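Local atomic coordinates of assembly chaperone of ribosomal protein L4 (Acl4) (Chaetomium thermophilum, PDB entry 5TQB), a protein that acts as an assembly chaperone of ribosomal protein L4, probably binding it through an all-helical scaffold that includes a TPR repeat. Residues L307-F310 with E311-Y315; S261-V264 with W265-G269; A271-R274 with L275-E279; T12-E16 with E17-E21. All coordinates share one frame; numbering follows the deposited sequence.

Four short-range contacts illustrate how the helices of a chaperone begin, run and end. From the N terminus, interaction 4 comes first and closes the tight turn between helix 4-16 and helix 20-32. Interactions 2 and 3 then follow on one helix, 262-281: residues 261-269 form its start and residues 271-279 lie further along it. Interaction 1 ends the next helix, 291-313. All four run in series, so none nests in or crosses another. Interactions 1 and 2 nevertheless touch, Phe310 and Tyr315 packing on Val262, which ties the end of one helix to the beginning of its predecessor. Interactions 3 and 4 lie on opposite sides of the chain's centre, their own centres about 43 Å apart.

Interaction 1: L307-F310 with E311-Y315; sequences LKVF and EAEEY
Leu307 O accepts Glu311 N at 3.0 Å, one of the last backbone bonds before a Schellman motif ends helix 291-313. Ala312 N and Glu313 N repeat the same four-residue spacing onto Lys308 O and Val309 O. Glu314 then adopts positive phi, its N bonded back to Glu311 O, and Tyr315 N reaches Phe310 O at 3.0 Å in a nearly straight bond (174°) lying in the carbonyl plane. This closure folds the tyrosine back against the helix. Tyr315 CB stands over the middle of the phenyl face, 3.6 Å from the Phe310 ring centroid, a CH-pi contact; the tyrosine ring then presents its edge to the phenyl face in an offset edge-to-face pair, planes 64° apart. Phe310 meets it because CG lies anti to the backbone N (chi1 -170°), swinging the ring beside its own carbonyl. Replacing the phenyl ring with the methyl of an alanine is likely to take away the face that meets Tyr315 CB and the tyrosine edge, leaving that ring freer to turn. Val262 of helix 262-281 packs on both rings, and Tyr315 also touches an apolar side chain of a bound partner protein chain. Val309 and Glu313 run side by side, CG1 of the valine 3.8 Å from CG of the glutamate.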
loop_
_atom_site.group_PDB
_atom_site.type_symbol
_atom_site.label_atom_id
_atom_site.label_comp_id
_atom_site.label_asym_id
_atom_site.label_seq_id
_atom_site.Cartn_x
_atom_site.Cartn_y
_atom_site.Cartn_z
ATOM N N LEU B 307 -14.200 2.133 -15.317
ATOM C CA LEU B 307 -14.091 2.077 -16.774
ATOM C C LEU B 307 -13.301 3.260 -17.317
ATOM O O LEU B 307 -12.615 3.147 -18.331
ATOM C CB LEU B 307 -15.473 2.054 -17.442
ATOM C CG LEU B 307 -16.238 0.732 -17.604
ATOM C CD1 LEU B 307 -15.330 -0.426 -18.024
ATOM C CD2 LEU B 307 -16.978 0.383 -16.332
ATOM N N LYS B 308 -13.416 4.402 -16.653
ATOM C CA LYS B 308 -12.695 5.590 -17.074
ATOM C C LYS B 308 -11.191 5.322 -16.976
ATOM O O LYS B 308 -10.471 5.429 -17.968
ATOM C CB LYS B 308 -13.099 6.776 -16.206
ATOM C CG LYS B 308 -12.469 8.093 -16.621
ATOM C CD LYS B 308 -12.930 9.225 -15.720
ATOM C CE LYS B 308 -12.398 10.562 -16.193
ATOM N NZ LYS B 308 -12.864 11.666 -15.314
ATOM N N VAL B 309 -10.733 4.949 -15.783
ATOM C CA VAL B 309 -9.326 4.608 -15.553
ATOM C C VAL B 309 -8.910 3.401 -16.392
ATOM O O VAL B 309 -7.751 3.285 -16.785
ATOM C CB VAL B 309 -9.071 4.292 -14.062
ATOM C CG1 VAL B 309 -7.631 3.861 -13.826
ATOM C CG2 VAL B 309 -9.408 5.498 -13.194
ATOM N N PHE B 310 -9.861 2.503 -16.651
ATOM C CA PHE B 310 -9.626 1.329 -17.485
ATOM C C PHE B 310 -9.139 1.766 -18.870
ATOM O O PHE B 310 -8.116 1.281 -19.360
ATOM C CB PHE B 310 -10.927 0.520 -17.604
ATOM C CG PHE B 310 -10.765 -0.833 -18.229
ATOM C CD1 PHE B 310 -10.505 -0.965 -19.583
ATOM C CD2 PHE B 310 -10.917 -1.976 -17.465
ATOM C CE1 PHE B 310 -10.373 -2.212 -20.156
ATOM C CE2 PHE B 310 -10.788 -3.226 -18.030
ATOM C CZ PHE B 310 -10.516 -3.347 -19.380
ATOM N N GLU B 311 -9.879 2.683 -19.491
ATOM C CA GLU B 311 -9.511 3.244 -20.792
ATOM C C GLU B 311 -8.169 3.980 -20.745
ATOM O O GLU B 311 -7.292 3.742 -21.575
ATOM C CB GLU B 311 -10.584 4.231 -21.264
ATOM C CG GLU B 311 -11.970 3.634 -21.464
ATOM C CD GLU B 311 -13.069 4.692 -21.449
ATOM O OE1 GLU B 311 -12.759 5.886 -21.670
ATOM O OE2 GLU B 311 -14.243 4.328 -21.208
ATOM N N ALA B 312 -8.028 4.882 -19.778
ATOM C CA ALA B 312 -6.840 5.725 -19.661
ATOM C C ALA B 312 -5.564 4.907 -19.492
ATOM O O ALA B 312 -4.524 5.257 -20.040
ATOM C CB ALA B 312 -6.998 6.694 -18.496
ATOM N N GLU B 313 -5.648 3.819 -18.733
ATOM C CA GLU B 313 -4.481 2.981 -18.467
ATOM C C GLU B 313 -4.306 1.884 -19.513
ATOM O O GLU B 313 -3.313 1.160 -19.494
ATOM C CB GLU B 313 -4.586 2.351 -17.077
ATOM C CG GLU B 313 -4.528 3.351 -15.933
ATOM C CD GLU B 313 -3.166 4.010 -15.800
ATOM O OE1 GLU B 313 -2.214 3.322 -15.370
ATOM O OE2 GLU B 313 -3.048 5.213 -16.127
ATOM N N GLU B 314 -5.270 1.764 -20.423
ATOM C CA GLU B 314 -5.244 0.716 -21.440
ATOM C C GLU B 314 -5.151 -0.663 -20.782
ATOM O O GLU B 314 -4.314 -1.493 -21.142
ATOM C CB GLU B 314 -4.089 0.949 -22.423
ATOM C CG GLU B 314 -4.238 2.239 -23.227
ATOM C CD GLU B 314 -2.971 2.638 -23.964
ATOM O OE1 GLU B 314 -1.871 2.483 -23.395
ATOM O OE2 GLU B 314 -3.079 3.112 -25.115
ATOM N N TYR B 315 -6.031 -0.887 -19.810
ATOM C CA TYR B 315 -6.069 -2.127 -19.043
ATOM C C TYR B 315 -6.411 -3.305 -19.948
ATOM O O TYR B 315 -7.004 -3.121 -21.011
ATOM C CB TYR B 315 -7.103 -2.004 -17.923
ATOM C CG TYR B 315 -6.755 -2.765 -16.663
ATOM C CD1 TYR B 315 -5.650 -2.412 -15.897
ATOM C CD2 TYR B 315 -7.545 -3.825 -16.228
ATOM C CE1 TYR B 315 -5.330 -3.102 -14.740
ATOM C CE2 TYR B 315 -7.236 -4.522 -15.072
ATOM C CZ TYR B 315 -6.128 -4.159 -14.331
ATOM O OH TYR B 315 -5.819 -4.850 -13.179
#

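Interaction 2: S261-V264 with W265-G269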
loop_
_atom_site.group_PDB
_atom_site.type_symbol
_atom_site.label_atom_id
_atom_site.label_comp_id
_atom_site.label_asym_id
_atom_site.label_seq_id
_atom_site.Cartn_x
_atom_site.Cartn_y
_atom_site.Cartn_z
ATOM N N SER B 261 -5.937 2.546 -9.663
ATOM C CA SER B 261 -6.073 1.105 -9.509
ATOM C C SER B 261 -7.426 0.626 -10.026
ATOM O O SER B 261 -8.440 0.731 -9.334
ATOM C CB SER B 261 -5.920 0.713 -8.043
ATOM O OG SER B 261 -6.049 -0.685 -7.887
ATOM N N VAL B 262 -7.424 0.096 -11.243
ATOM C CA VAL B 262 -8.643 -0.352 -11.892
ATOM C C VAL B 262 -9.378 -1.362 -11.028
ATOM O O VAL B 262 -10.584 -1.241 -10.800
ATOM C CB VAL B 262 -8.339 -0.998 -13.257
ATOM C CG1 VAL B 262 -9.627 -1.551 -13.905
ATOM C CG2 VAL B 262 -7.676 0.008 -14.176
ATOM N N GLU B 263 -8.633 -2.350 -10.544
ATOM C CA GLU B 263 -9.215 -3.473 -9.828
ATOM C C GLU B 263 -9.847 -3.035 -8.512
ATOM O O GLU B 263 -10.806 -3.652 -8.042
ATOM C CB GLU B 263 -8.155 -4.547 -9.587
ATOM C CG GLU B 263 -8.714 -5.858 -9.059
ATOM C CD GLU B 263 -7.841 -7.058 -9.401
ATOM O OE1 GLU B 263 -8.012 -8.115 -8.761
ATOM O OE2 GLU B 263 -6.994 -6.950 -10.317
ATOM N N VAL B 264 -9.329 -1.961 -7.924
ATOM C CA VAL B 264 -9.886 -1.464 -6.670
ATOM C C VAL B 264 -11.161 -0.652 -6.901
ATOM O O VAL B 264 -12.077 -0.699 -6.079
ATOM C CB VAL B 264 -8.854 -0.660 -5.869
ATOM C CG1 VAL B 264 -9.493 -0.003 -4.644
ATOM C CG2 VAL B 264 -7.729 -1.582 -5.429
ATOM N N TRP B 265 -11.231 0.086 -8.006
ATOM C CA TRP B 265 -12.461 0.797 -8.337
ATOM C C TRP B 265 -13.573 -0.226 -8.561
ATOM O O TRP B 265 -14.703 -0.040 -8.122
ATOM C CB TRP B 265 -12.290 1.680 -9.576
ATOM C CG TRP B 265 -11.616 2.999 -9.308
ATOM C CD1 TRP B 265 -10.385 3.396 -9.744
ATOM C CD2 TRP B 265 -12.144 4.093 -8.548
ATOM N NE1 TRP B 265 -10.113 4.668 -9.302
ATOM C CE2 TRP B 265 -11.176 5.119 -8.564
ATOM C CE3 TRP B 265 -13.338 4.305 -7.854
ATOM C CZ2 TRP B 265 -11.365 6.339 -7.911
ATOM C CZ3 TRP B 265 -13.526 5.516 -7.206
ATOM C CH2 TRP B 265 -12.546 6.519 -7.242
ATOM N N TYR B 266 -13.230 -1.321 -9.227
ATOM C CA TYR B 266 -14.182 -2.392 -9.471
ATOM C C TYR B 266 -14.658 -3.034 -8.172
ATOM O O TYR B 266 -15.856 -3.169 -7.940
ATOM C CB TYR B 266 -13.564 -3.458 -10.369
ATOM C CG TYR B 266 -14.432 -4.677 -10.498
ATOM C CD1 TYR B 266 -15.534 -4.677 -11.340
ATOM C CD2 TYR B 266 -14.164 -5.823 -9.767
ATOM C CE1 TYR B 266 -16.336 -5.783 -11.459
ATOM C CE2 TYR B 266 -14.963 -6.931 -9.872
ATOM C CZ TYR B 266 -16.049 -6.909 -10.721
ATOM O OH TYR B 266 -16.846 -8.026 -10.830
ATOM N N LEU B 267 -13.718 -3.426 -7.322
ATOM C CA LEU B 267 -14.070 -4.096 -6.079
ATOM C C LEU B 267 -14.936 -3.208 -5.191
ATOM O O LEU B 267 -15.884 -3.685 -4.570
ATOM C CB LEU B 267 -12.810 -4.548 -5.337
ATOM C CG LEU B 267 -12.108 -5.762 -5.958
ATOM C CD1 LEU B 267 -10.740 -5.985 -5.307
ATOM C CD2 LEU B 267 -12.971 -7.030 -5.855
ATOM N N GLY B 268 -14.622 -1.917 -5.149
ATOM C CA GLY B 268 -15.389 -0.972 -4.356
ATOM C C GLY B 268 -16.780 -0.788 -4.929
ATOM O O GLY B 268 -17.765 -0.696 -4.195
ATOM N N GLY B 269 -16.860 -0.735 -6.253
ATOM C CA GLY B 269 -18.137 -0.636 -6.929
ATOM C C GLY B 269 -18.984 -1.877 -6.719
ATOM O O GLY B 269 -20.193 -1.786 -6.496
#
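Ser261 O receives Trp265 N at 3.2 Å, and Tyr266 N, Leu267 N and Gly268 N follow in step onto Val262 O, Glu263 O and Val264 O. This is the N-terminal start of helix 262-281, with Ser261 at the N-cap position.

Several side chains of the first turns lie against these carbonyl oxygens. Trp265 leans back along the helix: with CG anti to its carbonyl carbon and beside the backbone N (chi1 -80°), its indole returns toward the cap, where CD1 comes within 3.3 Å of Ser261 O in an oblique approach. CB of the same tryptophan lies 3.6 Å from Val262 O. NE1, next in the ring, is hydrogen-bonded to Asp259 O, just before the cap, so the indole is anchored at its polar atom, while Trp302 meets it edge-to-face.

Tyr266, roughly a quarter-turn round the helix from Trp265, has its CB 3.6 Å from Glu263 O, and that oxygen lies at the edge of the phenol ring, near its plane. The phenol hydroxyl is held twice, by His323 of helix 318-333 and by the backbone of the partner protein, whose chain also provides an aromatic side chain hydrogen-bonded to Ser261 OG. Val264 meanwhile packs on Phe228 and Ile255, so that the start of this helix is wedged among its neighbours.

Leu267 folds back onto the preceding turn, its CG 3.2 Å from Glu263 O, the same oxygen that accepts the leucine's own backbone N at 3.0 Å.

Interaction 3: A271-R274 with L275-E279; sequences ARYR and LGEKE
Ala271 O holds Leu275 N at 3.0 Å, and CB of the same leucine lies 3.3 Å from this oxygen, so the carbonyl is flanked by backbone and side chain of one residue.

Arg272 takes part through its carbonyl, which accepts a hydrogen bond from Gly276 N. Its guanidinium turns elsewhere: NH2 bonds to Gly268 O, one turn back, while Trp302 makes a cation-pi contact with it.

Tyr273 O accepts Glu277 N at 3.0 Å. The phenol ring stacks on Trp296 of helix 291-313 and bonds through OH to Ser330. On the helix's own surface it meets the carboxylate of Glu277, whose CD comes to 3.5 Å from CE1 of the tyrosine, the two planes 42° apart. Tyr273 and Glu277 are an i to i+4 pair on one face of the helix. Helix 262-281 packs against helices 244-257 and 291-313, in a stack of helices consistent with a TPR-like alpha-solenoid.

Arg274 illustrates the shorter spacing, i to i+3. Its chain bends at chi2 and chi3 (-78° and -70°), which curls the guanidinium back toward Glu277, where NH2 forms a salt bridge to OE2 at 3.4 Å; as a hydrogen bond it is long and weak. Four residues on, Lys278 bonds its backbone N to Arg274 O and bends at its last torsion, placing NZ over one face of the guanidinium, 4.0 Å from NH1. That ammonium has its salt bridge with Glu244, whose carboxylate would probably offset the two neighbouring positive charges.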
loop_
_atom_site.group_PDB
_atom_site.type_symbol
_atom_site.label_atom_id
_atom_site.label_comp_id
_atom_site.label_asym_id
_atom_site.label_seq_id
_atom_site.Cartn_x
_atom_site.Cartn_y
_atom_site.Cartn_z
ATOM N N ALA B 271 -18.622 -4.120 -4.250
ATOM C CA ALA B 271 -18.950 -4.220 -2.832
ATOM C C ALA B 271 -20.166 -3.357 -2.512
ATOM O O ALA B 271 -20.997 -3.717 -1.679
ATOM C CB ALA B 271 -17.766 -3.802 -1.979
ATOM N N ARG B 272 -20.268 -2.218 -3.186
ATOM C CA ARG B 272 -21.349 -1.282 -2.938
ATOM C C ARG B 272 -22.620 -1.748 -3.642
ATOM O O ARG B 272 -23.731 -1.515 -3.160
ATOM C CB ARG B 272 -20.928 0.126 -3.384
ATOM C CG ARG B 272 -19.924 0.774 -2.429
ATOM C CD ARG B 272 -19.262 2.014 -3.013
ATOM N NE ARG B 272 -18.399 2.666 -2.029
ATOM C CZ ARG B 272 -17.209 2.207 -1.646
ATOM N NH1 ARG B 272 -16.506 2.870 -0.738
ATOM N NH2 ARG B 272 -16.714 1.089 -2.160
ATOM N N TYR B 273 -22.450 -2.436 -4.768
ATOM C CA TYR B 273 -23.576 -3.025 -5.490
ATOM C C TYR B 273 -24.205 -4.145 -4.668
ATOM O O TYR B 273 -25.432 -4.231 -4.552
ATOM C CB TYR B 273 -23.113 -3.568 -6.845
ATOM C CG TYR B 273 -24.197 -4.257 -7.636
ATOM C CD1 TYR B 273 -24.449 -5.610 -7.464
ATOM C CD2 TYR B 273 -24.964 -3.560 -8.559
ATOM C CE1 TYR B 273 -25.438 -6.250 -8.181
ATOM C CE2 TYR B 273 -25.958 -4.193 -9.284
ATOM C CZ TYR B 273 -26.190 -5.540 -9.090
ATOM O OH TYR B 273 -27.177 -6.182 -9.811
ATOM N N ARG B 274 -23.355 -5.001 -4.106
ATOM C CA ARG B 274 -23.801 -6.118 -3.274
ATOM C C ARG B 274 -24.505 -5.594 -2.035
ATOM O O ARG B 274 -25.555 -6.102 -1.636
ATOM C CB ARG B 274 -22.607 -6.983 -2.851
ATOM C CG ARG B 274 -21.896 -7.668 -4.005
ATOM C CD ARG B 274 -22.662 -8.879 -4.468
ATOM N NE ARG B 274 -22.611 -9.943 -3.478
ATOM C CZ ARG B 274 -23.477 -10.948 -3.409
ATOM N NH1 ARG B 274 -23.338 -11.864 -2.461
ATOM N NH2 ARG B 274 -24.483 -11.034 -4.276
ATOM N N LEU B 275 -23.914 -4.570 -1.430
ATOM C CA LEU B 275 -24.486 -3.957 -0.243
ATOM C C LEU B 275 -25.862 -3.367 -0.557
ATOM O O LEU B 275 -26.779 -3.431 0.262
ATOM C CB LEU B 275 -23.545 -2.874 0.290
ATOM C CG LEU B 275 -23.962 -2.191 1.592
ATOM C CD1 LEU B 275 -24.138 -3.208 2.716
ATOM C CD2 LEU B 275 -22.940 -1.139 1.982
ATOM N N GLY B 276 -26.002 -2.806 -1.753
ATOM C CA GLY B 276 -27.260 -2.220 -2.168
ATOM C C GLY B 276 -28.340 -3.264 -2.364
ATOM O O GLY B 276 -29.508 -3.018 -2.065
ATOM N N GLU B 277 -27.951 -4.432 -2.871
ATOM C CA GLU B 277 -28.893 -5.533 -3.051
ATOM C C GLU B 277 -29.484 -5.932 -1.705
ATOM O O GLU B 277 -30.697 -6.104 -1.578
ATOM C CB GLU B 277 -28.216 -6.746 -3.696
ATOM C CG GLU B 277 -27.910 -6.595 -5.180
ATOM C CD GLU B 277 -27.498 -7.911 -5.830
ATOM O OE1 GLU B 277 -28.074 -8.257 -6.885
ATOM O OE2 GLU B 277 -26.596 -8.595 -5.292
ATOM N N LYS B 278 -28.620 -6.071 -0.702
ATOM C CA LYS B 278 -29.048 -6.476 0.633
ATOM C C LYS B 278 -30.002 -5.452 1.242
ATOM O O LYS B 278 -31.114 -5.796 1.654
ATOM C CB LYS B 278 -27.841 -6.682 1.548
ATOM C CG LYS B 278 -26.979 -7.875 1.178
ATOM C CD LYS B 278 -25.755 -7.971 2.083
ATOM C CE LYS B 278 -24.976 -9.267 1.868
ATOM N NZ LYS B 278 -24.382 -9.384 0.507
ATOM N N GLU B 279 -29.568 -4.194 1.282
ATOM C CA GLU B 279 -30.381 -3.114 1.835
ATOM C C GLU B 279 -31.725 -3.018 1.124
ATOM O O GLU B 279 -32.742 -2.688 1.735
ATOM C CB GLU B 279 -29.639 -1.781 1.723
ATOM C CG GLU B 279 -28.410 -1.693 2.611
ATOM C CD GLU B 279 -27.636 -0.394 2.437
ATOM O OE1 GLU B 279 -27.934 0.370 1.494
ATOM O OE2 GLU B 279 -26.725 -0.142 3.253
#

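Interaction 4: T12-E16 with E17-E21; sequences TTLLE and EGDIE
A Schellman motif ends helix 4-16, with Leu14 and Leu15 offering the carbonyls and Gly18 and Asp19 the amides. Asp19 N reaches Leu14 O at 2.9 Å, and Gly18 N bonds to Leu15 O at 3.1 Å from well above the carbonyl plane; Glu17 N adds a weak bond to Leu14 O. Gly18 sits at positive phi (74°), a backbone shape that glycine adopts most readily.

Beside the turn, Glu17 lies alongside Thr13, both side chains pointing the same way. Its CG is 3.4 Å from Thr13 O, and the extended chain carries OE2 to within 3.4 Å of the threonine methyl CG2. With an alanine here the arm beyond CB is gone, and the Thr13 methyl would probably lose its neighbour, while the carbonyl oxygen kept CB but not CG beside it. Past the glycine, Ile20 CG1 meets Leu15 CD1 at 4.1 Å, an apolar contact bridging the turn from one helix to the next.

Asp19 is the N-cap of helix 20-32; its OD1 bonds to Thr22 OG1 and its OD2 forms a salt bridge with a basic side chain of another protein's chain. A Schellman C-cap followed directly by an N-cap gives a tight turn between two helices, as in the antiparallel helical hairpins of TPR-like folds.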
loop_
_atom_site.group_PDB
_atom_site.type_symbol
_atom_site.label_atom_id
_atom_site.label_comp_id
_atom_site.label_asym_id
_atom_site.label_seq_id
_atom_site.Cartn_x
_atom_site.Cartn_y
_atom_site.Cartn_z
ATOM N N THR B 12 21.709 0.801 -3.536
ATOM C CA THR B 12 20.605 0.556 -2.618
ATOM C C THR B 12 19.930 1.861 -2.209
ATOM O O THR B 12 18.700 1.932 -2.125
ATOM C CB THR B 12 21.081 -0.212 -1.372
ATOM O OG1 THR B 12 21.563 -1.500 -1.771
ATOM C CG2 THR B 12 19.943 -0.408 -0.380
ATOM N N THR B 13 20.732 2.890 -1.955
ATOM C CA THR B 13 20.198 4.208 -1.632
ATOM C C THR B 13 19.414 4.745 -2.818
ATOM O O THR B 13 18.330 5.301 -2.650
ATOM C CB THR B 13 21.317 5.205 -1.276
ATOM O OG1 THR B 13 22.063 4.708 -0.160
ATOM C CG2 THR B 13 20.738 6.577 -0.922
ATOM N N LEU B 14 19.966 4.570 -4.016
ATOM C CA LEU B 14 19.309 5.023 -5.237
ATOM C C LEU B 14 17.970 4.314 -5.424
ATOM O O LEU B 14 16.985 4.925 -5.831
ATOM C CB LEU B 14 20.206 4.778 -6.453
ATOM C CG LEU B 14 21.426 5.692 -6.607
ATOM C CD1 LEU B 14 22.339 5.187 -7.714
ATOM C CD2 LEU B 14 20.999 7.122 -6.885
ATOM N N LEU B 15 17.942 3.024 -5.119
ATOM C CA LEU B 15 16.726 2.239 -5.238
ATOM C C LEU B 15 15.690 2.722 -4.224
ATOM O O LEU B 15 14.503 2.819 -4.535
ATOM C CB LEU B 15 17.039 0.756 -5.024
ATOM C CG LEU B 15 15.919 -0.239 -5.329
ATOM C CD1 LEU B 15 15.478 -0.154 -6.781
ATOM C CD2 LEU B 15 16.375 -1.649 -5.004
ATOM N N GLU B 16 16.151 3.039 -3.018
ATOM C CA GLU B 16 15.267 3.505 -1.954
ATOM C C GLU B 16 14.772 4.929 -2.200
ATOM O O GLU B 16 13.855 5.392 -1.523
ATOM C CB GLU B 16 15.975 3.438 -0.601
ATOM C CG GLU B 16 16.182 2.028 -0.074
ATOM C CD GLU B 16 16.798 2.006 1.314
ATOM O OE1 GLU B 16 17.085 3.095 1.858
ATOM O OE2 GLU B 16 16.991 0.901 1.865
ATOM N N GLU B 17 15.385 5.620 -3.159
ATOM C CA GLU B 17 14.973 6.975 -3.526
ATOM C C GLU B 17 14.119 6.970 -4.788
ATOM O O GLU B 17 13.796 8.026 -5.328
ATOM C CB GLU B 17 16.194 7.875 -3.746
ATOM C CG GLU B 17 16.831 8.373 -2.464
ATOM C CD GLU B 17 18.019 9.288 -2.708
ATOM O OE1 GLU B 17 18.046 9.986 -3.749
ATOM O OE2 GLU B 17 18.929 9.306 -1.852
ATOM N N GLY B 18 13.767 5.778 -5.263
ATOM C CA GLY B 18 12.939 5.644 -6.446
ATOM C C GLY B 18 13.670 5.947 -7.743
ATOM O O GLY B 18 13.039 6.125 -8.787
ATOM N N ASP B 19 14.998 6.006 -7.682
ATOM C CA ASP B 19 15.809 6.254 -8.873
ATOM C C ASP B 19 16.322 4.924 -9.422
ATOM O O ASP B 19 17.516 4.631 -9.374
ATOM C CB ASP B 19 16.971 7.200 -8.553
ATOM C CG ASP B 19 17.640 7.745 -9.801
ATOM O OD1 ASP B 19 17.493 7.124 -10.878
ATOM O OD2 ASP B 19 18.313 8.797 -9.711
ATOM N N ILE B 20 15.397 4.137 -9.960
ATOM C CA ILE B 20 15.666 2.756 -10.355
ATOM C C ILE B 20 16.634 2.654 -11.535
ATOM O O ILE B 20 17.473 1.755 -11.576
ATOM C CB ILE B 20 14.345 2.025 -10.693
ATOM C CG1 ILE B 20 13.390 2.103 -9.498
ATOM C CG2 ILE B 20 14.611 0.568 -11.060
ATOM C CD1 ILE B 20 11.999 1.592 -9.780
ATOM N N GLU B 21 16.521 3.572 -12.486
ATOM C CA GLU B 21 17.367 3.548 -13.676
ATOM C C GLU B 21 18.849 3.643 -13.311
ATOM O O GLU B 21 19.668 2.847 -13.770
ATOM C CB GLU B 21 16.998 4.701 -14.613
ATOM C CG GLU B 21 15.521 4.768 -14.979
ATOM C CD GLU B 21 15.021 3.505 -15.657
ATOM O OE1 GLU B 21 15.824 2.826 -16.332
ATOM O OE2 GLU B 21 13.821 3.193 -15.510
#